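Local coordinates for protein arginyl-tRNA synthetase, putative (Plasmodium falciparum, PDB 5JLD) that probably catalyses the ATP-dependent attachment of L-arginine to tRNA(Arg), as a class I aminoacyl-tRNA synthetase, at residues E512-F526 against L570-L584. Numbering follows the deposited sequence.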
loop_
_atom_site.group_PDB
_atom_site.type_symbol
_atom_site.label_atom_id
_atom_site.label_comp_id
_atom_site.label_asym_id
_atom_site.label_seq_id
_atom_site.Cartn_x
_atom_site.Cartn_y
_atom_site.Cartn_z
ATOM N N GLU A 512 -25.402 -15.754 0.591
ATOM C CA GLU A 512 -24.467 -16.397 -0.328
ATOM C C GLU A 512 -24.234 -15.504 -1.532
ATOM O O GLU A 512 -23.106 -15.371 -2.000
ATOM C CB GLU A 512 -24.994 -17.763 -0.759
ATOM C CG GLU A 512 -24.755 -18.851 0.270
ATOM C CD GLU A 512 -25.841 -19.903 0.253
ATOM O OE1 GLU A 512 -25.593 -21.023 -0.232
ATOM O OE2 GLU A 512 -26.952 -19.599 0.725
ATOM N N ILE A 513 -25.313 -14.886 -2.009
ATOM C CA ILE A 513 -25.236 -13.840 -3.022
ATOM C C ILE A 513 -24.298 -12.732 -2.562
ATOM O O ILE A 513 -23.381 -12.355 -3.282
ATOM C CB ILE A 513 -26.624 -13.219 -3.335
ATOM C CG1 ILE A 513 -27.505 -14.210 -4.093
ATOM C CG2 ILE A 513 -26.466 -11.958 -4.171
ATOM C CD1 ILE A 513 -26.944 -14.595 -5.455
ATOM N N ASN A 514 -24.530 -12.224 -1.355
ATOM C CA ASN A 514 -23.736 -11.107 -0.829
ATOM C C ASN A 514 -22.243 -11.438 -0.642
ATOM O O ASN A 514 -21.353 -10.611 -0.950
ATOM C CB ASN A 514 -24.323 -10.633 0.499
ATOM C CG ASN A 514 -25.538 -9.746 0.317
ATOM O OD1 ASN A 514 -25.979 -9.509 -0.805
ATOM N ND2 ASN A 514 -26.088 -9.252 1.425
ATOM N N LEU A 515 -21.980 -12.643 -0.137
ATOM C CA LEU A 515 -20.612 -13.122 -0.012
ATOM C C LEU A 515 -19.947 -13.211 -1.392
ATOM O O LEU A 515 -18.835 -12.712 -1.590
ATOM C CB LEU A 515 -20.583 -14.477 0.710
ATOM C CG LEU A 515 -19.186 -15.093 0.867
ATOM C CD1 LEU A 515 -18.257 -14.067 1.506
ATOM C CD2 LEU A 515 -19.215 -16.353 1.695
ATOM N N GLY A 516 -20.649 -13.827 -2.347
ATOM C CA GLY A 516 -20.161 -13.931 -3.718
ATOM C C GLY A 516 -19.791 -12.573 -4.287
ATOM O O GLY A 516 -18.688 -12.373 -4.838
ATOM N N LEU A 517 -20.706 -11.624 -4.119
ATOM C CA LEU A 517 -20.509 -10.263 -4.588
ATOM C C LEU A 517 -19.230 -9.667 -4.002
ATOM O O LEU A 517 -18.342 -9.181 -4.736
ATOM C CB LEU A 517 -21.705 -9.384 -4.212
ATOM C CG LEU A 517 -21.507 -7.883 -4.463
ATOM C CD1 LEU A 517 -21.295 -7.632 -5.944
ATOM C CD2 LEU A 517 -22.685 -7.045 -3.938
ATOM N N HIS A 518 -19.140 -9.715 -2.676
ATOM C CA HIS A 518 -18.009 -9.108 -2.030
ATOM C C HIS A 518 -16.703 -9.717 -2.550
ATOM O O HIS A 518 -15.758 -8.995 -2.860
ATOM C CB HIS A 518 -18.092 -9.236 -0.521
ATOM C CG HIS A 518 -17.160 -8.298 0.186
ATOM N ND1 HIS A 518 -17.378 -6.936 0.231
ATOM C CD2 HIS A 518 -15.987 -8.512 0.829
ATOM C CE1 HIS A 518 -16.397 -6.355 0.898
ATOM N NE2 HIS A 518 -15.536 -7.289 1.266
ATOM N N ILE A 519 -16.679 -11.039 -2.685
ATOM C CA ILE A 519 -15.518 -11.701 -3.249
ATOM C C ILE A 519 -15.190 -11.152 -4.643
ATOM O O ILE A 519 -14.037 -10.864 -4.945
ATOM C CB ILE A 519 -15.736 -13.207 -3.329
ATOM C CG1 ILE A 519 -15.775 -13.794 -1.919
ATOM C CG2 ILE A 519 -14.656 -13.858 -4.172
ATOM C CD1 ILE A 519 -16.328 -15.228 -1.873
ATOM N N LEU A 520 -16.204 -10.955 -5.477
ATOM C CA LEU A 520 -15.934 -10.490 -6.836
ATOM C C LEU A 520 -15.606 -8.988 -6.908
ATOM O O LEU A 520 -15.236 -8.487 -7.974
ATOM C CB LEU A 520 -17.125 -10.809 -7.753
ATOM C CG LEU A 520 -17.390 -12.301 -7.956
ATOM C CD1 LEU A 520 -18.743 -12.501 -8.626
ATOM C CD2 LEU A 520 -16.248 -12.961 -8.755
ATOM N N LYS A 521 -15.754 -8.271 -5.791
ATOM C CA LYS A 521 -15.357 -6.856 -5.752
ATOM C C LYS A 521 -13.835 -6.645 -5.648
ATOM O O LYS A 521 -13.354 -5.531 -5.825
ATOM C CB LYS A 521 -16.024 -6.140 -4.584
ATOM C CG LYS A 521 -17.538 -5.926 -4.717
ATOM C CD LYS A 521 -18.038 -5.055 -3.569
ATOM C CE LYS A 521 -19.522 -4.784 -3.672
ATOM N NZ LYS A 521 -19.949 -3.935 -2.521
ATOM N N PHE A 522 -13.104 -7.710 -5.337
ATOM C CA PHE A 522 -11.667 -7.650 -5.054
ATOM C C PHE A 522 -10.882 -6.804 -6.092
ATOM O O PHE A 522 -10.154 -5.908 -5.703
ATOM C CB PHE A 522 -11.110 -9.086 -4.947
ATOM C CG PHE A 522 -9.747 -9.182 -4.303
ATOM C CD1 PHE A 522 -9.468 -8.511 -3.129
ATOM C CD2 PHE A 522 -8.750 -9.974 -4.867
ATOM C CE1 PHE A 522 -8.216 -8.612 -2.523
ATOM C CE2 PHE A 522 -7.501 -10.090 -4.269
ATOM C CZ PHE A 522 -7.228 -9.401 -3.091
ATOM N N PRO A 523 -11.094 -7.029 -7.404
ATOM C CA PRO A 523 -10.347 -6.206 -8.371
ATOM C C PRO A 523 -10.598 -4.695 -8.274
ATOM O O PRO A 523 -9.692 -3.919 -8.624
ATOM C CB PRO A 523 -10.828 -6.740 -9.725
ATOM C CG PRO A 523 -11.220 -8.163 -9.431
ATOM C CD PRO A 523 -11.881 -8.076 -8.087
ATOM N N ASP A 524 -11.787 -4.291 -7.810
ATOM C CA ASP A 524 -12.106 -2.873 -7.655
ATOM C C ASP A 524 -11.116 -2.207 -6.687
ATOM O O ASP A 524 -10.724 -1.045 -6.866
ATOM C CB ASP A 524 -13.542 -2.668 -7.134
ATOM C CG ASP A 524 -14.622 -3.280 -8.050
ATOM O OD1 ASP A 524 -14.343 -3.753 -9.170
ATOM O OD2 ASP A 524 -15.780 -3.273 -7.637
ATOM N N ILE A 525 -10.735 -2.956 -5.654
ATOM C CA ILE A 525 -9.808 -2.453 -4.638
ATOM C C ILE A 525 -8.471 -2.059 -5.288
ATOM O O ILE A 525 -7.913 -0.993 -5.006
ATOM C CB ILE A 525 -9.554 -3.494 -3.531
ATOM C CG1 ILE A 525 -10.873 -3.924 -2.869
ATOM C CG2 ILE A 525 -8.572 -2.946 -2.497
ATOM C CD1 ILE A 525 -11.581 -2.771 -2.166
ATOM N N PHE A 526 -7.984 -2.911 -6.181
ATOM C CA PHE A 526 -6.707 -2.668 -6.838
ATOM C C PHE A 526 -6.846 -1.543 -7.845
ATOM O O PHE A 526 -5.980 -0.654 -7.930
ATOM C CB PHE A 526 -6.200 -3.946 -7.487
ATOM C CG PHE A 526 -5.865 -5.002 -6.487
ATOM C CD1 PHE A 526 -4.609 -5.045 -5.899
ATOM C CD2 PHE A 526 -6.824 -5.918 -6.083
ATOM C CE1 PHE A 526 -4.304 -6.005 -4.945
ATOM C CE2 PHE A 526 -6.528 -6.884 -5.126
ATOM C CZ PHE A 526 -5.271 -6.927 -4.556
ATOM N N LEU A 570 -17.720 -22.288 -0.960
ATOM C CA LEU A 570 -17.715 -20.872 -0.582
ATOM C C LEU A 570 -16.722 -20.618 0.548
ATOM O O LEU A 570 -16.022 -19.598 0.565
ATOM C CB LEU A 570 -19.112 -20.410 -0.152
ATOM C CG LEU A 570 -19.866 -19.592 -1.197
ATOM C CD1 LEU A 570 -21.303 -19.347 -0.769
ATOM C CD2 LEU A 570 -19.148 -18.279 -1.471
ATOM N N CYS A 571 -16.686 -21.546 1.499
ATOM C CA CYS A 571 -15.753 -21.448 2.607
ATOM C C CYS A 571 -14.300 -21.455 2.093
ATOM O O CYS A 571 -13.465 -20.702 2.574
ATOM C CB CYS A 571 -15.982 -22.589 3.598
ATOM S SG CYS A 571 -17.490 -22.452 4.605
ATOM N N SER A 572 -14.024 -22.301 1.103
ATOM C CA SER A 572 -12.680 -22.463 0.539
ATOM C C SER A 572 -12.217 -21.205 -0.184
ATOM O O SER A 572 -11.096 -20.691 0.038
ATOM C CB SER A 572 -12.665 -23.661 -0.417
ATOM O OG SER A 572 -11.357 -24.086 -0.730
ATOM N N ILE A 573 -13.087 -20.699 -1.052
ATOM C CA ILE A 573 -12.795 -19.434 -1.709
ATOM C C ILE A 573 -12.551 -18.329 -0.687
ATOM O O ILE A 573 -11.558 -17.597 -0.782
ATOM C CB ILE A 573 -13.924 -19.013 -2.646
ATOM C CG1 ILE A 573 -14.132 -20.090 -3.721
ATOM C CG2 ILE A 573 -13.606 -17.648 -3.254
ATOM C CD1 ILE A 573 -15.310 -19.819 -4.669
ATOM N N THR A 574 -13.441 -18.228 0.306
ATOM C CA THR A 574 -13.302 -17.182 1.312
ATOM C C THR A 574 -11.977 -17.284 2.062
ATOM O O THR A 574 -11.323 -16.280 2.284
ATOM C CB THR A 574 -14.442 -17.210 2.329
ATOM O OG1 THR A 574 -15.685 -16.997 1.646
ATOM C CG2 THR A 574 -14.244 -16.111 3.393
ATOM N N LYS A 575 -11.598 -18.503 2.444
ATOM C CA LYS A 575 -10.307 -18.763 3.075
ATOM C C LYS A 575 -9.150 -18.278 2.209
ATOM O O LYS A 575 -8.333 -17.478 2.663
ATOM C CB LYS A 575 -10.138 -20.255 3.365
ATOM C CG LYS A 575 -8.835 -20.607 4.067
ATOM C CD LYS A 575 -8.944 -21.974 4.723
ATOM C CE LYS A 575 -8.319 -23.067 3.881
ATOM N NZ LYS A 575 -6.857 -23.163 4.144
ATOM N N SER A 576 -9.083 -18.760 0.967
ATOM C CA SER A 576 -8.046 -18.292 0.047
ATOM C C SER A 576 -7.940 -16.758 0.007
ATOM O O SER A 576 -6.840 -16.183 0.114
ATOM C CB SER A 576 -8.295 -18.815 -1.373
ATOM O OG SER A 576 -7.953 -20.181 -1.487
ATOM N N LEU A 577 -9.090 -16.103 -0.144
ATOM C CA LEU A 577 -9.111 -14.658 -0.303
ATOM C C LEU A 577 -8.654 -13.949 0.980
ATOM O O LEU A 577 -7.922 -12.960 0.934
ATOM C CB LEU A 577 -10.511 -14.186 -0.708
ATOM C CG LEU A 577 -10.700 -12.705 -1.039
ATOM C CD1 LEU A 577 -9.664 -12.245 -2.102
ATOM C CD2 LEU A 577 -12.142 -12.446 -1.513
ATOM N N LEU A 578 -9.103 -14.453 2.118
ATOM C CA LEU A 578 -8.732 -13.880 3.404
ATOM C C LEU A 578 -7.215 -13.990 3.615
ATOM O O LEU A 578 -6.570 -13.020 4.007
ATOM C CB LEU A 578 -9.462 -14.581 4.528
ATOM C CG LEU A 578 -9.399 -13.918 5.899
ATOM C CD1 LEU A 578 -9.557 -12.417 5.768
ATOM C CD2 LEU A 578 -10.504 -14.500 6.797
ATOM N N LYS A 579 -6.673 -15.178 3.341
ATOM C CA LYS A 579 -5.228 -15.427 3.413
ATOM C C LYS A 579 -4.468 -14.412 2.565
ATOM O O LYS A 579 -3.581 -13.703 3.069
ATOM C CB LYS A 579 -4.911 -16.847 2.953
ATOM C CG LYS A 579 -3.436 -17.228 2.967
ATOM C CD LYS A 579 -3.232 -18.543 2.225
ATOM C CE LYS A 579 -1.761 -18.848 1.988
ATOM N NZ LYS A 579 -1.170 -19.529 3.168
ATOM N N LEU A 580 -4.848 -14.330 1.287
ATOM C CA LEU A 580 -4.208 -13.398 0.361
ATOM C C LEU A 580 -4.271 -11.951 0.876
ATOM O O LEU A 580 -3.254 -11.252 0.887
ATOM C CB LEU A 580 -4.836 -13.506 -1.033
ATOM C CG LEU A 580 -4.341 -12.524 -2.089
ATOM C CD1 LEU A 580 -2.817 -12.627 -2.202
ATOM C CD2 LEU A 580 -4.978 -12.837 -3.431
ATOM N N CYS A 581 -5.450 -11.516 1.317
ATOM C CA CYS A 581 -5.628 -10.160 1.851
ATOM C C CYS A 581 -4.701 -9.898 3.035
ATOM O O CYS A 581 -4.130 -8.809 3.160
ATOM C CB CYS A 581 -7.077 -9.926 2.296
ATOM S SG CYS A 581 -8.302 -9.623 0.975
ATOM N N MET A 582 -4.593 -10.895 3.914
ATOM C CA MET A 582 -3.789 -10.789 5.107
ATOM C C MET A 582 -2.326 -10.589 4.719
ATOM O O MET A 582 -1.669 -9.685 5.224
ATOM C CB MET A 582 -3.950 -12.035 5.984
ATOM C CG MET A 582 -5.196 -12.038 6.839
ATOM S SD MET A 582 -5.410 -13.597 7.726
ATOM C CE MET A 582 -4.302 -13.382 9.096
ATOM N N GLU A 583 -1.860 -11.426 3.793
ATOM C CA GLU A 583 -0.491 -11.366 3.294
ATOM C C GLU A 583 -0.176 -10.048 2.593
ATOM O O GLU A 583 0.899 -9.491 2.778
ATOM C CB GLU A 583 -0.231 -12.528 2.341
ATOM C CG GLU A 583 -0.158 -13.865 3.050
ATOM C CD GLU A 583 -0.153 -15.023 2.081
ATOM O OE1 GLU A 583 -0.478 -14.800 0.891
ATOM O OE2 GLU A 583 0.167 -16.155 2.511
ATOM N N LEU A 584 -1.110 -9.543 1.798
ATOM C CA LEU A 584 -0.891 -8.286 1.098
ATOM C C LEU A 584 -0.693 -7.142 2.093
ATOM O O LEU A 584 -0.028 -6.148 1.789
ATOM C CB LEU A 584 -2.057 -7.969 0.157
ATOM C CG LEU A 584 -2.225 -8.828 -1.104
ATOM C CD1 LEU A 584 -3.501 -8.453 -1.838
ATOM C CD2 LEU A 584 -1.024 -8.747 -2.052
#
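L570 starts a knobs-into-holes contact between helices of the all-helical DALR anticodon-binding domain. The axes of helix 570-584 and helix 512-520 run in the same general direction, 33° apart. L570 splits its branches. CD1 lies 3.6 Å from CG of E512, while CD2 meets CD2 of L515 tip to tip. I573 uses its CG2, which touches CD1 of I519 at 3.9 Å. T574 faces L515 with its hydroxyl oxygen. That OG1 donates its proton to the backbone O of L570 (2.8 Å), within its own helix, and the oxygen lies against the L515 methyls. Together L570, I573, T574 and L577 form the hole that takes I519.

L577 serves two knobs, I519 and F522. With CG anti to the backbone N (chi1 -175°), its methyls part between them. CD2 packs on CA and CG1 of I519. CD1 makes a CH-pi contact over the centre of one F522 face, 3.5 Å from the ring centroid. The opposite face takes CE2 of F526, near the rim. Y541 of helix 536-556 touches both F522 and L577. L580 sets CD2 against CE2 of F522, at 3.8 Å. The SG of C581 approaches the ring obliquely, 3.6 Å from CE1 of F522. Finally, L584 completes the F522 hole: its CD1 lies at the edges of both rings, 3.6 Å from CZ of F526.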